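Local structure of bifunctional pinoresinol-lariciresinol reductase 1 (Thuja plicata, 1QYD) at residues V7-G12 / T31-R36. The protein catalyses the NADPH-dependent, enantioselective reduction of (-)-pinoresinol to (-)-lariciresinol and then to (+)-secoisolariciresinol in lignan biosynthesis. Numbering follows the deposited sequence.
Sequences VLIVGG and TYVLFR
Two good backbone hydrogen bonds and one weak one link V7 and I9 to Y32 and L34, joining the parallel strands 7-10 and 31-34. Y32 N donates to V7 O at 3.0 Å, and I9 N reaches back to Y32 O at 2.9 Å with a nearly straight N-H...O angle of 167°. The next rung, from L34 N to I9 O, is bent and weak. CA-H...O contacts from L8 to Y32 O and from V33 to I9 O fill in between these bonds.

Apolar packing uses both faces of the sheet. On one, L8 CG stands anti to its backbone N (chi1 179°), and CD1 comes to 3.9 Å from L34 CB while also meeting Y32 CB; I60 of the neighbouring strand flanks L34. On the other, I9 CD1 lies against T31 CG2, V7 CG2 is 3.3 Å from T31 OG1, and I9 CB lies 4.3 Å from V33 CG2, a looser contact. Helix 17-26 covers this face through V21 and S24, and T31 OG1 is hydrogen-bonded to H29 O.

Strand 7-10, helix 17-26 and strand 31-34 form the first beta-alpha-beta crossover unit of the Rossmann-type fold, with strand 7-10 central in the order 3-2-1-4-5 and G12 opening what appears to be the GxGxxG dinucleotide loop.

Past the strand ends the polar contacts change character. A water bridges them: it donates to L34 O at 2.6 Å and weakly accepts from G11 N. The R36 chain, bent at chi2 (65°), brings its guanidinium to G11, whose N lies over one face, offset toward the rim, while NH2 makes a weak bond to G11 O at 3.1 Å. R36, beside K45, and the two glycines probably contribute to the NADP(+) site.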
# COMPACT_ATOMS: atom_id res chain seq x y z
N VAL A 7 -2.86 -13.77 -27.30
CA VAL A 7 -3.08 -13.12 -26.03
C VAL A 7 -2.22 -13.70 -24.95
O VAL A 7 -1.89 -14.87 -24.90
CB VAL A 7 -4.61 -13.15 -25.61
CG1 VAL A 7 -5.47 -12.89 -26.87
CG2 VAL A 7 -5.01 -14.45 -24.97
N LEU A 8 -1.80 -12.77 -24.12
CA LEU A 8 -0.97 -13.10 -22.99
C LEU A 8 -1.80 -12.70 -21.79
O LEU A 8 -2.19 -11.53 -21.69
CB LEU A 8 0.32 -12.30 -23.05
CG LEU A 8 1.35 -12.46 -21.93
CD1 LEU A 8 1.73 -13.92 -21.70
CD2 LEU A 8 2.64 -11.77 -22.35
N ILE A 9 -2.12 -13.67 -20.92
CA ILE A 9 -2.81 -13.32 -19.70
C ILE A 9 -1.86 -13.54 -18.55
O ILE A 9 -1.24 -14.58 -18.34
CB ILE A 9 -4.08 -14.15 -19.50
CG1 ILE A 9 -4.95 -14.03 -20.72
CG2 ILE A 9 -4.94 -13.56 -18.35
CD1 ILE A 9 -5.61 -15.33 -21.09
N VAL A 10 -1.74 -12.44 -17.86
CA VAL A 10 -0.92 -12.35 -16.69
C VAL A 10 -1.96 -12.11 -15.60
O VAL A 10 -2.92 -11.40 -15.83
CB VAL A 10 0.11 -11.22 -17.02
CG1 VAL A 10 -0.44 -10.08 -17.87
CG2 VAL A 10 0.59 -10.69 -15.71
N GLY A 11 -1.90 -12.75 -14.43
CA GLY A 11 -2.95 -12.68 -13.42
C GLY A 11 -3.97 -13.84 -13.49
O GLY A 11 -4.69 -14.14 -12.54
N GLY A 12 -4.00 -14.55 -14.63
CA GLY A 12 -4.89 -15.66 -15.01
C GLY A 12 -5.01 -16.92 -14.17
O GLY A 12 -5.68 -17.86 -14.61
N THR A 31 -3.70 -18.75 -26.76
CA THR A 31 -3.50 -18.20 -25.44
C THR A 31 -2.32 -18.77 -24.72
O THR A 31 -2.04 -19.96 -24.73
CB THR A 31 -4.78 -18.41 -24.66
OG1 THR A 31 -5.74 -17.67 -25.39
CG2 THR A 31 -4.79 -17.87 -23.26
N TYR A 32 -1.64 -17.77 -24.17
CA TYR A 32 -0.44 -17.84 -23.38
C TYR A 32 -0.80 -17.33 -22.00
O TYR A 32 -1.46 -16.30 -21.88
CB TYR A 32 0.64 -16.91 -23.90
CG TYR A 32 1.27 -17.13 -25.27
CD1 TYR A 32 0.53 -17.13 -26.46
CD2 TYR A 32 2.65 -17.26 -25.31
CE1 TYR A 32 1.19 -17.25 -27.69
CE2 TYR A 32 3.32 -17.38 -26.52
CZ TYR A 32 2.60 -17.38 -27.72
OH TYR A 32 3.32 -17.47 -28.92
N VAL A 33 -0.31 -17.98 -20.95
CA VAL A 33 -0.57 -17.54 -19.60
C VAL A 33 0.72 -17.41 -18.84
O VAL A 33 1.35 -18.37 -18.39
CB VAL A 33 -1.51 -18.52 -18.78
CG1 VAL A 33 -1.60 -18.20 -17.30
CG2 VAL A 33 -2.93 -18.28 -19.22
N LEU A 34 1.05 -16.14 -18.61
CA LEU A 34 2.18 -15.85 -17.77
C LEU A 34 1.76 -16.09 -16.34
O LEU A 34 0.71 -15.65 -15.86
CB LEU A 34 2.64 -14.42 -17.91
CG LEU A 34 4.04 -14.06 -17.42
CD1 LEU A 34 4.53 -13.02 -18.40
CD2 LEU A 34 4.10 -13.57 -15.98
N PHE A 35 2.64 -16.90 -15.76
CA PHE A 35 2.56 -17.13 -14.34
C PHE A 35 3.91 -16.99 -13.68
O PHE A 35 4.98 -17.38 -14.16
CB PHE A 35 2.00 -18.50 -14.05
CG PHE A 35 2.88 -19.70 -14.33
CD1 PHE A 35 3.65 -20.24 -13.29
CD2 PHE A 35 2.87 -20.29 -15.59
CE1 PHE A 35 4.41 -21.39 -13.50
CE2 PHE A 35 3.64 -21.43 -15.79
CZ PHE A 35 4.41 -21.98 -14.75
N ARG A 36 3.74 -16.45 -12.50
CA ARG A 36 4.73 -16.08 -11.52
C ARG A 36 5.57 -17.27 -11.03
O ARG A 36 5.52 -18.35 -11.61
CB ARG A 36 3.98 -15.41 -10.35
CG ARG A 36 2.60 -14.69 -10.52
CD ARG A 36 1.36 -15.57 -10.91
NE ARG A 36 0.05 -15.00 -10.58
CZ ARG A 36 -1.08 -15.26 -11.26
NH1 ARG A 36 -1.11 -16.05 -12.33
NH2 ARG A 36 -2.24 -14.76 -10.81
O HOH W 1 1.10 -14.15 -13.73